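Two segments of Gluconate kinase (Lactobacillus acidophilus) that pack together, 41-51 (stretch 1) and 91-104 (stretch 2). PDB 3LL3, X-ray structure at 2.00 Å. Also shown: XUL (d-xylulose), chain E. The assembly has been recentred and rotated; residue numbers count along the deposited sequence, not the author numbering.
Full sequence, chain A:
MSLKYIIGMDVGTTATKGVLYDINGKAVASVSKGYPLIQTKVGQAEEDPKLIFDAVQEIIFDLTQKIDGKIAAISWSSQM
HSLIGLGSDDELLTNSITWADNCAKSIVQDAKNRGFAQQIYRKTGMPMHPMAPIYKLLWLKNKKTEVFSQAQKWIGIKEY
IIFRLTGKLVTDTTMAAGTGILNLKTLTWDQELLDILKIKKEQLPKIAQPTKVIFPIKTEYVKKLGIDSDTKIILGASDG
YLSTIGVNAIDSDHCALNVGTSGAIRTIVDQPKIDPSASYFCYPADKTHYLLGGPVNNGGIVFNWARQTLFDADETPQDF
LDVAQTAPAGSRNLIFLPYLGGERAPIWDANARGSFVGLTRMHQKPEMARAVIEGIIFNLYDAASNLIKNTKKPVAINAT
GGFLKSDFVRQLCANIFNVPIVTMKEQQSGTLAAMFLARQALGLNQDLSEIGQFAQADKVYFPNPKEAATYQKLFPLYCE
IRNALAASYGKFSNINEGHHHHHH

Stretch 1 41-51: KVGQAEEDPKL
Stretch 2, residues 91-104: ELLTNSITWADNCA

What holds the start of stretch 2 against the end of stretch 1? Leu92 (chi1 m, chi2 t) points toward stretch 1, and its CD1 lies 4.0 Å from Pro49 CB, an apolar contact at the first residue of a helix. Asp48, chi1 t, caps that helix: its OD1 accepts from Lys50 N at 2.8 Å. Asn95, chi1 m, also points toward stretch 1, and its ND2 donates to Glu46 OE1 at 3.0 Å.

How do the strands pair? They run antiparallel, with Glu47 opposite Ser96 (CA to CA 5.2 Å) and Glu46 opposite Ile97 (CA to CA 4.6 Å). Glu47 and Ser96 form the hydrogen-bonded pair: Ser96 N donates to Glu47 O at 2.8 Å, and Glu47 N to Ser96 O at 2.9 Å. Their side chains share one face, where a water lies 2.6 Å from both Glu47 OE1 and Ser96 OG. Glu46 (m, t) and Ile97 (m, t) occupy the other face.

Why does Thr98 matter where the ladder ends? Ala45 O accepts twice from it, from Thr98 N at 3.0 Å and from Thr98 OG1 at 2.9 Å, with chi1 p. Thr98 also opens a type I turn to Asp101, closed by Asp101 N to Thr98 O at 3.1 Å; within it, Ala100 CB meets Ala45 CB at 4.0 Å.

What fastens the far end? Asp101, chi1 t, accepts from Ala45 N through OD1 at 2.8 Å and from Cys103 N through OD2 at 3.0 Å. A water donates to Asp101 OD1 and Glu46 OE2, each at 2.6 Å, bridging two acidic groups. Asn102 N donates to Gly43 O at 2.9 Å. Gly43 (phi 90°, psi -15°) lies in the type II turn Lys41–Gln44; a CB there would clash with Asn102 OD1 at 2.0 Å.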

# COMPACT_ATOMS: atom_id res chain seq x y z
N LYS A 41 9.35 -28.44 -10.39
CA LYS A 41 8.43 -27.45 -10.95
C LYS A 41 7.85 -26.54 -9.87
O LYS A 41 7.90 -26.87 -8.68
CB LYS A 41 7.30 -28.15 -11.69
CG LYS A 41 6.35 -28.91 -10.78
CD LYS A 41 5.39 -29.78 -11.59
CE LYS A 41 6.16 -30.79 -12.43
NZ LYS A 41 5.28 -31.61 -13.32
N VAL A 42 7.30 -25.41 -10.29
CA VAL A 42 6.64 -24.48 -9.38
C VAL A 42 5.48 -25.14 -8.65
O VAL A 42 4.66 -25.82 -9.27
CB VAL A 42 6.11 -23.24 -10.12
CG1 VAL A 42 7.12 -22.09 -10.05
CG2 VAL A 42 5.77 -23.58 -11.56
N GLY A 43 5.43 -24.95 -7.34
CA GLY A 43 4.39 -25.55 -6.52
C GLY A 43 4.79 -26.93 -6.00
O GLY A 43 4.16 -27.45 -5.07
N GLN A 44 5.83 -27.51 -6.58
CA GLN A 44 6.30 -28.80 -6.10
C GLN A 44 7.09 -28.67 -4.80
O GLN A 44 7.90 -27.75 -4.64
CB GLN A 44 7.12 -29.54 -7.16
CG GLN A 44 7.23 -31.03 -6.84
CD GLN A 44 8.20 -31.78 -7.74
OE1 GLN A 44 8.93 -31.19 -8.52
NE2 GLN A 44 8.20 -33.10 -7.61
N ALA A 45 6.85 -29.59 -3.88
CA ALA A 45 7.49 -29.56 -2.58
C ALA A 45 7.51 -30.96 -1.97
O ALA A 45 6.61 -31.33 -1.22
CB ALA A 45 6.77 -28.58 -1.67
N GLU A 46 8.53 -31.73 -2.33
CA GLU A 46 8.65 -33.13 -1.90
C GLU A 46 9.97 -33.33 -1.18
O GLU A 46 10.91 -32.55 -1.35
CB GLU A 46 8.59 -34.08 -3.09
CG GLU A 46 7.33 -33.98 -3.94
CD GLU A 46 7.34 -34.96 -5.11
OE1 GLU A 46 8.34 -35.69 -5.29
OE2 GLU A 46 6.34 -35.01 -5.85
N GLU A 47 10.05 -34.37 -0.37
CA GLU A 47 11.35 -34.78 0.14
C GLU A 47 11.46 -36.29 0.11
O GLU A 47 10.45 -37.00 0.11
CB GLU A 47 11.64 -34.19 1.53
CG GLU A 47 10.45 -34.11 2.45
CD GLU A 47 10.63 -33.10 3.59
OE1 GLU A 47 10.09 -33.35 4.69
OE2 GLU A 47 11.30 -32.07 3.39
N ASP A 48 12.70 -36.77 0.07
CA ASP A 48 12.98 -38.21 -0.02
C ASP A 48 12.91 -38.87 1.35
O ASP A 48 13.73 -38.59 2.23
CB ASP A 48 14.36 -38.42 -0.66
CG ASP A 48 14.68 -39.89 -0.92
OD1 ASP A 48 14.02 -40.78 -0.34
OD2 ASP A 48 15.62 -40.15 -1.71
N PRO A 49 11.91 -39.75 1.55
CA PRO A 49 11.72 -40.42 2.84
C PRO A 49 12.97 -41.20 3.26
O PRO A 49 13.24 -41.25 4.46
CB PRO A 49 10.55 -41.37 2.57
CG PRO A 49 9.80 -40.71 1.50
CD PRO A 49 10.84 -40.09 0.60
N LYS A 50 13.71 -41.76 2.31
CA LYS A 50 14.96 -42.47 2.61
C LYS A 50 16.03 -41.55 3.23
O LYS A 50 16.71 -41.93 4.20
CB LYS A 50 15.51 -43.16 1.36
CG LYS A 50 14.70 -44.35 0.91
CD LYS A 50 15.15 -44.87 -0.44
CE LYS A 50 14.71 -46.30 -0.65
NZ LYS A 50 15.25 -47.19 0.42
N LEU A 51 16.19 -40.35 2.67
CA LEU A 51 17.08 -39.33 3.23
C LEU A 51 16.67 -38.92 4.64
O LEU A 51 17.51 -38.80 5.54
CB LEU A 51 17.14 -38.09 2.34
CG LEU A 51 18.13 -38.17 1.17
CD1 LEU A 51 18.06 -39.54 0.52
CD2 LEU A 51 17.86 -37.07 0.16
N GLU A 91 7.28 -50.97 -0.73
CA GLU A 91 8.31 -50.10 -1.29
C GLU A 91 7.74 -48.71 -1.60
O GLU A 91 6.56 -48.56 -1.90
CB GLU A 91 8.91 -50.73 -2.55
CG GLU A 91 8.10 -50.52 -3.84
CD GLU A 91 6.88 -51.44 -3.96
OE1 GLU A 91 6.10 -51.25 -4.92
OE2 GLU A 91 6.70 -52.35 -3.12
N LEU A 92 8.59 -47.69 -1.53
CA LEU A 92 8.15 -46.34 -1.84
C LEU A 92 7.68 -46.24 -3.27
O LEU A 92 8.39 -46.65 -4.19
CB LEU A 92 9.29 -45.35 -1.63
CG LEU A 92 9.65 -45.14 -0.17
CD1 LEU A 92 10.95 -44.34 -0.06
CD2 LEU A 92 8.49 -44.44 0.53
N LEU A 93 6.48 -45.68 -3.46
CA LEU A 93 5.91 -45.41 -4.77
C LEU A 93 6.03 -43.92 -5.11
O LEU A 93 5.95 -43.53 -6.28
CB LEU A 93 4.43 -45.80 -4.81
CG LEU A 93 4.07 -47.28 -4.89
CD1 LEU A 93 2.56 -47.50 -4.75
CD2 LEU A 93 4.58 -47.87 -6.19
N THR A 94 6.19 -43.10 -4.07
CA THR A 94 6.26 -41.65 -4.21
C THR A 94 7.28 -41.13 -3.20
O THR A 94 7.69 -41.84 -2.29
CB THR A 94 4.93 -40.97 -3.83
OG1 THR A 94 4.70 -41.14 -2.43
CG2 THR A 94 3.74 -41.56 -4.59
N ASN A 95 7.69 -39.88 -3.37
CA ASN A 95 8.39 -39.17 -2.30
C ASN A 95 7.39 -38.73 -1.24
O ASN A 95 6.19 -38.99 -1.34
CB ASN A 95 9.12 -37.95 -2.85
CG ASN A 95 10.35 -38.31 -3.64
OD1 ASN A 95 11.13 -39.17 -3.25
ND2 ASN A 95 10.55 -37.64 -4.77
N SER A 96 7.88 -38.04 -0.21
CA SER A 96 6.99 -37.46 0.76
C SER A 96 6.49 -36.14 0.20
O SER A 96 7.26 -35.20 0.02
CB SER A 96 7.71 -37.23 2.09
OG SER A 96 6.84 -36.63 3.04
N ILE A 97 5.20 -36.08 -0.10
CA ILE A 97 4.59 -34.87 -0.64
C ILE A 97 4.21 -33.98 0.54
O ILE A 97 3.23 -34.27 1.23
CB ILE A 97 3.35 -35.21 -1.47
CG1 ILE A 97 3.69 -36.24 -2.54
CG2 ILE A 97 2.77 -33.95 -2.12
CD1 ILE A 97 2.55 -36.55 -3.45
N THR A 98 4.98 -32.92 0.78
CA THR A 98 4.80 -32.12 2.00
C THR A 98 3.58 -31.21 1.97
O THR A 98 2.97 -31.00 0.93
CB THR A 98 6.02 -31.23 2.28
OG1 THR A 98 6.05 -30.14 1.36
CG2 THR A 98 7.30 -32.06 2.18
N TRP A 99 3.26 -30.65 3.13
CA TRP A 99 2.12 -29.76 3.24
C TRP A 99 2.22 -28.63 2.20
O TRP A 99 1.21 -28.16 1.73
CB TRP A 99 2.02 -29.16 4.64
CG TRP A 99 3.11 -28.19 4.91
CD1 TRP A 99 4.35 -28.46 5.43
CD2 TRP A 99 3.08 -26.78 4.65
NE1 TRP A 99 5.08 -27.31 5.51
CE2 TRP A 99 4.33 -26.26 5.04
CE3 TRP A 99 2.12 -25.91 4.13
CZ2 TRP A 99 4.65 -24.90 4.93
CZ3 TRP A 99 2.43 -24.58 4.02
CH2 TRP A 99 3.68 -24.08 4.42
N ALA A 100 3.44 -28.23 1.83
CA ALA A 100 3.64 -27.06 0.97
C ALA A 100 3.46 -27.31 -0.53
O ALA A 100 3.50 -26.37 -1.33
CB ALA A 100 5.02 -26.40 1.25
N ASP A 101 3.26 -28.56 -0.91
CA ASP A 101 3.09 -28.92 -2.32
C ASP A 101 1.71 -28.50 -2.76
O ASP A 101 0.73 -28.82 -2.10
CB ASP A 101 3.25 -30.43 -2.49
CG ASP A 101 3.47 -30.83 -3.93
OD1 ASP A 101 4.60 -31.24 -4.26
OD2 ASP A 101 2.53 -30.70 -4.73
N ASN A 102 1.60 -27.78 -3.86
CA ASN A 102 0.27 -27.29 -4.24
C ASN A 102 -0.36 -28.00 -5.44
O ASN A 102 -1.26 -27.46 -6.11
CB ASN A 102 0.27 -25.76 -4.40
CG ASN A 102 1.17 -25.30 -5.51
OD1 ASN A 102 1.21 -25.90 -6.59
ND2 ASN A 102 1.89 -24.21 -5.27
N CYS A 103 0.09 -29.22 -5.71
CA CYS A 103 -0.39 -29.97 -6.87
C CYS A 103 -1.91 -30.06 -6.92
O CYS A 103 -2.50 -30.10 -8.00
CB CYS A 103 0.24 -31.37 -6.92
SG CYS A 103 -0.19 -32.48 -5.52
N ALA A 104 -2.55 -30.08 -5.74
CA ALA A 104 -4.00 -30.26 -5.63
C ALA A 104 -4.80 -28.96 -5.66
O ALA A 104 -6.00 -28.95 -5.37
CB ALA A 104 -4.34 -31.03 -4.35
C1 XUL E . -0.22 -27.08 11.36
C2 XUL E . -0.40 -26.89 9.85
C3 XUL E . 0.84 -26.76 8.92
C4 XUL E . 2.19 -27.17 9.55
C5 XUL E . 2.34 -28.69 9.76
O1 XUL E . -0.72 -25.95 12.05
O2 XUL E . -1.51 -26.78 9.39
O3 XUL E . 0.99 -25.42 8.52
O4 XUL E . 3.21 -26.73 8.68
O5 XUL E . 3.69 -29.07 9.81
O HOH W 1 6.57 -38.42 -5.56
O HOH W 2 4.73 -33.01 -6.20
O HOH W 3 8.10 -34.95 4.52